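Local coordinates for protein endonuclease V (Homo sapiens, PDB 6OZE) that cleaves inosine-containing RNA by metal-ion-dependent hydrolysis, at residues P141-A146 against R214-C219; G182-M187 against M207-A212. The protein carries 4 engineered substitutions. All coordinates share one frame; numbering follows the deposited sequence.

Contact 1: residues P141-A146 against R214-C219; sequences PCVGVA and RLTSAC. Engineered in segment 214-219: Ser217 (natural residue Cys), Ala218 (natural residue Cys).
Thr216 approaches Val143 and Val145 most closely with its hydroxyl oxygen. Val143 CG1 lies 3.9 Å from Thr216 OG1, and Val145 CG2 approaches the same Thr216 OG1 to 4.2 Å. The threonine methyl is near as well, with Thr216 CG2 4.4 Å from Val145 CG2. None of these approaches is polar; the valine methyls make van der Waals contacts with an oxygen whose hydrogen bond goes to Ala212 O, one turn earlier in the same helix. The threonine torsion explains this double role: with chi1 at -58° OG1 stands beside the backbone N, turned back along the helix, while CG2 is anti to that N. The two valines share a rotamer yet present different branches. In Val143 the methyl anti to the backbone N (CG1, chi1 176°) does the touching and meets the threonine at a slant; in Val145 it is the other branch, CG2, and the two side chains point past one another from opposing sides. These residues join a helix to the inner part of an RNase H-like mixed sheet: strand 142-146 runs between strand 115-118, parallel to it, and antiparallel strand 199-205, and helix 209-218 lies over the face carrying Val143 and Val145. Ile201 of the neighbouring strand touches both valines and Thr216. The oxygen is buried, and its bond to Ala212 O supplies a polar partner there. Leu215 adds a looser approach, its CD2 standing 4.6 Å from Val143 CG2. Backbone spacing is wide, 7.9 Å between Val145 CA and Thr216 CA, and only 121 Å² is buried between the segments.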
# COMPACT_ATOMS: atom_id res chain seq x y z
N PRO A 141 5.85 1.96 -9.79
CA PRO A 141 4.68 1.09 -9.66
C PRO A 141 4.37 0.87 -8.19
O PRO A 141 5.26 0.57 -7.38
CB PRO A 141 5.14 -0.21 -10.34
CG PRO A 141 6.15 0.26 -11.36
CD PRO A 141 6.89 1.37 -10.65
N CYS A 142 3.10 1.07 -7.82
CA CYS A 142 2.69 0.94 -6.43
C CYS A 142 1.34 0.25 -6.36
O CYS A 142 0.46 0.52 -7.18
CB CYS A 142 2.55 2.29 -5.74
SG CYS A 142 4.09 3.07 -5.22
N VAL A 143 1.19 -0.62 -5.36
CA VAL A 143 -0.03 -1.36 -5.10
C VAL A 143 -0.50 -1.02 -3.70
O VAL A 143 0.28 -1.08 -2.74
CB VAL A 143 0.24 -2.87 -5.20
CG1 VAL A 143 -1.03 -3.67 -4.83
CG2 VAL A 143 0.73 -3.22 -6.59
N GLY A 144 -1.79 -0.70 -3.57
CA GLY A 144 -2.38 -0.53 -2.26
C GLY A 144 -2.84 -1.86 -1.69
O GLY A 144 -3.62 -2.58 -2.34
N VAL A 145 -2.33 -2.23 -0.52
CA VAL A 145 -2.71 -3.46 0.17
C VAL A 145 -3.34 -3.04 1.48
O VAL A 145 -2.64 -2.61 2.40
CB VAL A 145 -1.49 -4.37 0.42
CG1 VAL A 145 -1.92 -5.65 1.14
CG2 VAL A 145 -0.77 -4.66 -0.89
N ALA A 146 -4.65 -3.18 1.58
CA ALA A 146 -5.38 -2.78 2.77
C ALA A 146 -5.91 -4.00 3.50
O ALA A 146 -6.32 -5.00 2.89
CB ALA A 146 -6.52 -1.81 2.44
N ARG A 214 -2.32 -10.37 -8.60
CA ARG A 214 -1.45 -11.53 -8.78
C ARG A 214 -0.12 -11.33 -8.07
O ARG A 214 0.41 -12.27 -7.46
CB ARG A 214 -1.25 -11.81 -10.26
CG ARG A 214 -2.54 -12.21 -10.96
CD ARG A 214 -2.26 -12.98 -12.24
NE ARG A 214 -1.22 -12.35 -13.05
CZ ARG A 214 0.03 -12.80 -13.12
NH1 ARG A 214 0.91 -12.16 -13.88
NH2 ARG A 214 0.40 -13.87 -12.43
N LEU A 215 0.45 -10.13 -8.15
CA LEU A 215 1.71 -9.88 -7.46
C LEU A 215 1.54 -10.01 -5.95
O LEU A 215 2.39 -10.58 -5.26
CB LEU A 215 2.22 -8.46 -7.77
CG LEU A 215 3.48 -8.04 -7.03
CD1 LEU A 215 4.63 -8.97 -7.38
CD2 LEU A 215 3.83 -6.59 -7.37
N THR A 216 0.44 -9.46 -5.41
CA THR A 216 0.21 -9.57 -3.98
C THR A 216 0.12 -11.04 -3.56
O THR A 216 0.69 -11.44 -2.53
CB THR A 216 -1.06 -8.81 -3.61
OG1 THR A 216 -0.90 -7.44 -4.01
CG2 THR A 216 -1.27 -8.83 -2.10
N SER A 217 -0.60 -11.85 -4.33
CA SER A 217 -0.64 -13.28 -4.04
C SER A 217 0.75 -13.89 -4.07
O SER A 217 1.11 -14.68 -3.18
CB SER A 217 -1.58 -14.00 -5.01
OG SER A 217 -1.89 -15.30 -4.53
N ALA A 218 1.55 -13.54 -5.08
CA ALA A 218 2.88 -14.12 -5.22
C ALA A 218 3.79 -13.74 -4.06
O ALA A 218 4.72 -14.49 -3.73
CB ALA A 218 3.49 -13.67 -6.55
N CYS A 219 3.52 -12.59 -3.44
CA CYS A 219 4.34 -12.11 -2.33
C CYS A 219 3.85 -12.57 -0.97
O CYS A 219 4.46 -12.20 0.04
CB CYS A 219 4.41 -10.57 -2.35
SG CYS A 219 5.38 -9.94 -3.71

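Contact 2: residues G182-M187 against M207-A212; sequences GTVLGM and MSLEAA
Val184 starts the contact with one methyl: its CG1 sits 3.9 Å from Leu209 CD2, the two side chains crossing at about a right angle. The residue lies at the exposed margin, with Pro176 and Leu178 of the edge strand 174-178 also touching it. At Leu185 the CB turns away from the helix. Leu185 and Gly186 both pair through their backbones with Leu177, and Leu185 has helix-like backbone angles; together these features are consistent with a classic beta bulge in strand 184-189. The extra residue explains why Val184 and Met187, three positions apart, both face helix 209-218, which lies over one face of the RNase H-like sheet. With no side chain at Gly186, Leu209 reaches the strand backbone directly: Leu209 CD2 is 3.8 Å from Gly186 C, and Leu209 CD1 is 4.0 Å from Gly186 CA. Met187 follows, its CG near the branch point of the leucine, 3.7 Å from Leu209 CD1. The tightest approach is that of Met187 CG to Leu209 CD2, 3.5 Å in the modelled conformer of a methionine that has two, so this value deserves caution. Bends at chi2 and chi3 fold the methionine chain, leaving SD 4.1 Å from Leu209 CD2. Leu209 supplies 85 of the 143 Å² buried; its CG, anti to the backbone N (chi1 177°), carries both methyls out to the strand. It is also the first residue of its helix, behind the N-cap Ser208, whose OG accepts a 3.2 Å hydrogen bond from Ala211 N (N-H...O 159°). Asp24 OD2 is a second hydrogen-bond partner of that serine oxygen.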
# COMPACT_ATOMS: atom_id res chain seq x y z
N GLY A 182 -20.07 1.59 -11.29
CA GLY A 182 -19.62 0.65 -12.30
C GLY A 182 -18.12 0.63 -12.49
O GLY A 182 -17.59 -0.13 -13.30
N THR A 183 -17.42 1.48 -11.74
CA THR A 183 -15.96 1.45 -11.71
C THR A 183 -15.54 0.39 -10.71
O THR A 183 -15.92 0.45 -9.54
CB THR A 183 -15.43 2.81 -11.25
OG1 THR A 183 -16.41 3.82 -11.50
CG2 THR A 183 -14.15 3.15 -11.99
N VAL A 184 -14.77 -0.60 -11.16
CA VAL A 184 -14.18 -1.54 -10.21
C VAL A 184 -13.01 -0.83 -9.52
O VAL A 184 -12.08 -0.37 -10.18
CB VAL A 184 -13.74 -2.85 -10.87
CG1 VAL A 184 -13.05 -3.73 -9.84
CG2 VAL A 184 -14.93 -3.58 -11.45
N LEU A 185 -13.09 -0.73 -8.20
CA LEU A 185 -12.15 0.05 -7.41
C LEU A 185 -11.02 -0.80 -6.84
O LEU A 185 -9.98 -0.25 -6.46
CB LEU A 185 -12.91 0.69 -6.25
CG LEU A 185 -14.08 1.57 -6.67
CD1 LEU A 185 -14.90 1.99 -5.46
CD2 LEU A 185 -13.58 2.77 -7.43
N GLY A 186 -11.21 -2.11 -6.77
CA GLY A 186 -10.20 -2.98 -6.21
C GLY A 186 -10.69 -4.40 -6.22
O GLY A 186 -11.71 -4.72 -6.84
N MET A 187 -9.93 -5.26 -5.54
CA MET A 187 -10.27 -6.67 -5.44
C MET A 187 -10.08 -7.13 -4.00
O MET A 187 -9.13 -6.71 -3.34
CB MET A 187 -9.35 -7.51 -6.34
CG MET A 187 -9.32 -7.07 -7.79
SD MET A 187 -10.72 -7.74 -8.68
CE MET A 187 -10.53 -9.42 -8.13
N MET A 207 0.33 0.16 -12.45
CA MET A 207 0.05 -1.26 -12.52
C MET A 207 -1.43 -1.45 -12.78
O MET A 207 -2.26 -0.64 -12.37
CB MET A 207 0.48 -1.97 -11.23
CG MET A 207 0.64 -3.50 -11.38
SD MET A 207 1.89 -4.09 -10.21
CE MET A 207 2.14 -5.78 -10.77
N SER A 208 -1.77 -2.52 -13.49
CA SER A 208 -3.16 -2.89 -13.65
C SER A 208 -3.63 -3.61 -12.39
O SER A 208 -2.84 -4.16 -11.62
CB SER A 208 -3.36 -3.80 -14.87
OG SER A 208 -2.79 -5.07 -14.62
N LEU A 209 -4.94 -3.56 -12.16
CA LEU A 209 -5.49 -4.21 -10.97
C LEU A 209 -5.27 -5.72 -11.01
O LEU A 209 -4.89 -6.32 -10.00
CB LEU A 209 -6.97 -3.88 -10.85
CG LEU A 209 -7.70 -4.54 -9.67
CD1 LEU A 209 -7.05 -4.15 -8.34
CD2 LEU A 209 -9.16 -4.13 -9.69
N GLU A 210 -5.47 -6.33 -12.18
CA GLU A 210 -5.26 -7.77 -12.30
C GLU A 210 -3.84 -8.15 -11.92
O GLU A 210 -3.62 -9.09 -11.15
CB GLU A 210 -5.60 -8.24 -13.72
CG GLU A 210 -7.08 -8.34 -14.01
CD GLU A 210 -7.37 -8.61 -15.48
OE1 GLU A 210 -6.41 -8.68 -16.28
OE2 GLU A 210 -8.56 -8.74 -15.84
N ALA A 211 -2.86 -7.42 -12.45
CA ALA A 211 -1.46 -7.73 -12.14
C ALA A 211 -1.13 -7.46 -10.68
O ALA A 211 -0.37 -8.20 -10.06
CB ALA A 211 -0.53 -6.92 -13.05
N ALA A 212 -1.67 -6.37 -10.13
CA ALA A 212 -1.44 -6.05 -8.73
C ALA A 212 -1.93 -7.17 -7.82
O ALA A 212 -1.26 -7.52 -6.84
CB ALA A 212 -2.14 -4.74 -8.37

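Helix 209-218 serves both contacts against one face of the same sheet: contact 2 sets its first turn against strand 184-189, and contact 1 its later part against strand 142-146, with strand 199-205 between the two strands. Their centres lie 11 Å apart, and they touch directly. Val143 CG2 packs 3.7 Å from Ala212 CB, and the same Val143 CG2 lies 3.9 Å from Met207 SD. Beyond it, Leu215 CD2 reaches Met207 CE at 3.9 Å. Along the chain, contact 2 is nested within the loop closed by contact 1. Neither contact includes a residue of the two sodium sites, but Leu215 touches Leu37, a residue of one of them.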